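Local atomic coordinates of ATP-dependent RNA helicase HrpB (Escherichia coli, PDB entry 6EUD), a protein that hydrolyses ATP to ADP and phosphate as a DExH-box RNA helicase of the DEAH/RHA group and binds single-stranded RNA. Residues A[56-61]-A[125-130]. Residues are numbered along the deposited sequence; the frame is centred on the assembly and turned at random.
Sequences LLEPRR and LDEFHE
Leu57 and Leu125 sit on the same face of two neighbouring parallel strands, their CD2 methyls meeting at 3.9 Å beneath helix 133-145, where branched apolar side chains suit the space between sheet and helix. The CA separation widens from 5.1 Å at Leu57-Leu125 to 6.9 Å at Pro59-Glu127, and Asp126 N to Leu57 O (3.2 Å) is the only backbone hydrogen bond between the two segments. On the other face, covered by Ala64 and Val67 of helix 61-74, the Glu58 chain bends at chi2 (-68°) and brings its carboxylate against that of Asp126, the two planes 78° apart. Glu58 OE2 and Asp126 OD1, both acceptors, lie 2.9 Å apart, a close like-charge contact and not a hydrogen bond. An alanine in place of Glu58 would probably open a gap between Asp126 and helix 61-74 and leave the Asp126 carboxylate without that neighbour. Farther out, the rigid Pro59 ring rests its CD against Glu127 CG, and its CB meets Glu130 OE2 (3.2 Å). At the more exposed end, long Arg60 meets the extended Glu130 chain in a salt bridge of two weak hydrogen bonds, NH2 to OE1 (3.4 Å) and NH1 to OE2 (3.5 Å), with OE1 at the guanidinium edge and the planes 72° apart. Ser37 holds Asp126 OD1 by a hydrogen bond and Lys36 pairs with Glu127, so the DEFH box presents two acidic residues to the P-loop, fitting its Walker B role in nucleotide hydrolysis.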
ATOM      1  N   LEU A  56     -19.892 -20.996   3.038  1.00 69.85           N
ATOM      2  CA  LEU A  56     -20.433 -19.663   2.804  1.00 66.56           C
ATOM      3  C   LEU A  56     -19.666 -18.613   3.597  1.00 66.31           C
ATOM      4  O   LEU A  56     -19.878 -18.470   4.813  1.00 66.43           O
ATOM      5  CB  LEU A  56     -21.914 -19.615   3.174  1.00 68.94           C
ATOM      6  CG  LEU A  56     -22.624 -18.277   2.970  1.00 66.97           C
ATOM      7  CD1 LEU A  56     -22.559 -17.858   1.508  1.00 64.22           C
ATOM      8  CD2 LEU A  56     -24.060 -18.363   3.442  1.00 67.85           C
ATOM      9  N   LEU A  57     -18.781 -17.888   2.903  1.00 63.60           N
ATOM     10  CA  LEU A  57     -17.974 -16.823   3.511  1.00 59.27           C
ATOM     11  C   LEU A  57     -18.790 -15.559   3.688  1.00 56.81           C
ATOM     12  O   LEU A  57     -19.454 -15.115   2.754  1.00 52.73           O
ATOM     13  CB  LEU A  57     -16.733 -16.510   2.663  1.00 56.72           C
ATOM     14  CG  LEU A  57     -15.880 -15.324   3.153  1.00 53.32           C
ATOM     15  CD1 LEU A  57     -15.283 -15.625   4.519  1.00 54.94           C
ATOM     16  CD2 LEU A  57     -14.773 -14.947   2.165  1.00 48.19           C
ATOM     17  N   GLU A  58     -18.732 -14.979   4.884  1.00 59.77           N
ATOM     18  CA  GLU A  58     -19.383 -13.703   5.155  1.00 61.97           C
ATOM     19  C   GLU A  58     -18.340 -12.690   5.625  1.00 63.96           C
ATOM     20  O   GLU A  58     -17.402 -13.054   6.315  1.00 63.73           O
ATOM     21  CB  GLU A  58     -20.492 -13.879   6.194  1.00 67.43           C
ATOM     22  CG  GLU A  58     -21.621 -14.817   5.753  1.00 69.55           C
ATOM     23  CD  GLU A  58     -22.461 -14.246   4.618  1.00 67.36           C
ATOM     24  OE1 GLU A  58     -22.524 -13.004   4.503  1.00 66.10           O
ATOM     25  OE2 GLU A  58     -23.061 -15.037   3.850  1.00 66.82           O
ATOM     26  N   PRO A  59     -18.509 -11.412   5.257  1.00 68.55           N
ATOM     27  CA  PRO A  59     -17.463 -10.400   5.475  1.00 64.82           C
ATOM     28  C   PRO A  59     -17.214 -10.080   6.943  1.00 67.08           C
ATOM     29  O   PRO A  59     -16.076  -9.841   7.308  1.00 69.50           O
ATOM     30  CB  PRO A  59     -18.010  -9.173   4.754  1.00 68.42           C
ATOM     31  CG  PRO A  59     -19.515  -9.348   4.824  1.00 74.32           C
ATOM     32  CD  PRO A  59     -19.760 -10.825   4.737  1.00 70.50           C
ATOM     33  N   ARG A  60     -18.245 -10.053   7.775  1.00 73.54           N
ATOM     34  CA  ARG A  60     -18.024  -9.810   9.199  1.00 84.56           C
ATOM     35  C   ARG A  60     -18.720 -10.829  10.072  1.00 93.98           C
ATOM     36  O   ARG A  60     -19.569 -11.586   9.602  1.00 97.87           O
ATOM     37  CB  ARG A  60     -18.491  -8.417   9.596  1.00 87.75           C
ATOM     38  CG  ARG A  60     -17.600  -7.298   9.094  1.00 89.00           C
ATOM     39  CD  ARG A  60     -18.409  -6.019   8.994  1.00 91.64           C
ATOM     40  NE  ARG A  60     -19.618  -6.243   8.205  1.00 91.02           N
ATOM     41  CZ  ARG A  60     -19.697  -6.045   6.893  1.00 88.06           C
ATOM     42  NH1 ARG A  60     -18.638  -5.604   6.225  1.00 83.42           N
ATOM     43  NH2 ARG A  60     -20.833  -6.280   6.249  1.00 89.81           N
ATOM     44  N   ARG A  61     -18.358 -10.826  11.351  1.00101.02           N
ATOM     45  CA  ARG A  61     -18.905 -11.768  12.318  1.00110.53           C
ATOM     46  C   ARG A  61     -20.421 -11.637  12.438  1.00114.32           C
ATOM     47  O   ARG A  61     -21.142 -12.630  12.540  1.00117.54           O
ATOM     48  CB  ARG A  61     -18.257 -11.548  13.686  1.00117.55           C
ATOM     49  CG  ARG A  61     -18.318 -12.736  14.641  1.00123.33           C
ATOM     50  CD  ARG A  61     -17.655 -12.368  15.946  1.00129.35           C
ATOM     51  NE  ARG A  61     -17.744 -10.925  16.157  1.00134.19           N
ATOM     52  CZ  ARG A  61     -16.764 -10.169  16.647  1.00137.31           C
ATOM     53  NH1 ARG A  61     -15.601 -10.714  16.984  1.00137.35           N
ATOM     54  NH2 ARG A  61     -16.947  -8.862  16.800  1.00138.96           N
ATOM     55  N   LEU A 125     -18.832 -17.146  -2.035  1.00 57.93           N
ATOM     56  CA  LEU A 125     -18.276 -15.898  -1.529  1.00 52.59           C
ATOM     57  C   LEU A 125     -19.340 -14.806  -1.544  1.00 54.30           C
ATOM     58  O   LEU A 125     -19.643 -14.234  -2.595  1.00 53.33           O
ATOM     59  CB  LEU A 125     -17.066 -15.462  -2.358  1.00 51.60           C
ATOM     60  CG  LEU A 125     -15.923 -16.464  -2.520  1.00 40.52           C
ATOM     61  CD1 LEU A 125     -14.833 -15.874  -3.379  1.00 38.49           C
ATOM     62  CD2 LEU A 125     -15.383 -16.853  -1.169  1.00 40.91           C
ATOM     63  N   ASP A 126     -19.895 -14.510  -0.374  1.00 53.52           N
ATOM     64  CA  ASP A 126     -21.018 -13.597  -0.287  1.00 57.12           C
ATOM     65  C   ASP A 126     -20.561 -12.149  -0.089  1.00 54.64           C
ATOM     66  O   ASP A 126     -19.453 -11.906   0.371  1.00 52.74           O
ATOM     67  CB  ASP A 126     -21.955 -14.040   0.844  1.00 63.20           C
ATOM     68  CG  ASP A 126     -23.344 -13.466   0.705  1.00 69.62           C
ATOM     69  OD1 ASP A 126     -24.024 -13.320   1.736  1.00 73.55           O
ATOM     70  OD2 ASP A 126     -23.754 -13.150  -0.435  1.00 73.45           O
ATOM     71  N   GLU A 127     -21.432 -11.204  -0.442  1.00 58.74           N
ATOM     72  CA  GLU A 127     -21.149  -9.771  -0.362  1.00 61.09           C
ATOM     73  C   GLU A 127     -19.817  -9.434  -1.025  1.00 53.98           C
ATOM     74  O   GLU A 127     -19.031  -8.660  -0.494  1.00 53.06           O
ATOM     75  CB  GLU A 127     -21.164  -9.301   1.094  1.00 70.70           C
ATOM     76  CG  GLU A 127     -22.368  -9.808   1.884  1.00 87.95           C
ATOM     77  CD  GLU A 127     -23.707  -9.320   1.329  1.00102.79           C
ATOM     78  OE1 GLU A 127     -23.778  -8.179   0.828  1.00111.32           O
ATOM     79  OE2 GLU A 127     -24.696 -10.083   1.393  1.00112.02           O
ATOM     80  N   PHE A 128     -19.575 -10.013  -2.197  1.00 50.21           N
ATOM     81  CA  PHE A 128     -18.286  -9.852  -2.867  1.00 46.61           C
ATOM     82  C   PHE A 128     -18.007  -8.415  -3.325  1.00 43.95           C
ATOM     83  O   PHE A 128     -16.856  -8.016  -3.481  1.00 45.97           O
ATOM     84  CB  PHE A 128     -18.177 -10.784  -4.078  1.00 44.79           C
ATOM     85  CG  PHE A 128     -16.785 -10.853  -4.636  1.00 41.69           C
ATOM     86  CD1 PHE A 128     -16.412 -10.075  -5.720  1.00 40.38           C
ATOM     87  CD2 PHE A 128     -15.832 -11.671  -4.039  1.00 41.17           C
ATOM     88  CE1 PHE A 128     -15.111 -10.116  -6.207  1.00 35.57           C
ATOM     89  CE2 PHE A 128     -14.537 -11.719  -4.526  1.00 38.53           C
ATOM     90  CZ  PHE A 128     -14.185 -10.931  -5.616  1.00 36.16           C
ATOM     91  N   HIS A 129     -19.063  -7.649  -3.549  1.00 42.36           N
ATOM     92  CA  HIS A 129     -18.942  -6.272  -4.001  1.00 45.94           C
ATOM     93  C   HIS A 129     -18.188  -5.377  -3.008  1.00 49.46           C
ATOM     94  O   HIS A 129     -17.745  -4.290  -3.374  1.00 48.53           O
ATOM     95  CB  HIS A 129     -20.325  -5.699  -4.237  1.00 45.66           C
ATOM     96  CG  HIS A 129     -21.182  -5.746  -3.020  1.00 51.68           C
ATOM     97  ND1 HIS A 129     -21.932  -6.853  -2.683  1.00 53.90           N
ATOM     98  CD2 HIS A 129     -21.367  -4.846  -2.027  1.00 54.28           C
ATOM     99  CE1 HIS A 129     -22.558  -6.622  -1.543  1.00 56.72           C
ATOM    100  NE2 HIS A 129     -22.236  -5.410  -1.128  1.00 56.11           N
ATOM    101  N   GLU A 130     -18.060  -5.826  -1.759  1.00 53.00           N
ATOM    102  CA  GLU A 130     -17.382  -5.046  -0.716  1.00 54.37           C
ATOM    103  C   GLU A 130     -15.878  -5.092  -0.892  1.00 47.00           C
ATOM    104  O   GLU A 130     -15.148  -4.295  -0.317  1.00 49.63           O
ATOM    105  CB  GLU A 130     -17.764  -5.544   0.680  1.00 60.45           C
ATOM    106  CG  GLU A 130     -19.210  -5.226   1.069  1.00 72.66           C
ATOM    107  CD  GLU A 130     -19.546  -5.623   2.500  1.00 79.15           C
ATOM    108  OE1 GLU A 130     -20.309  -4.889   3.159  1.00 84.76           O
ATOM    109  OE2 GLU A 130     -19.062  -6.671   2.967  1.00 78.71           O
TER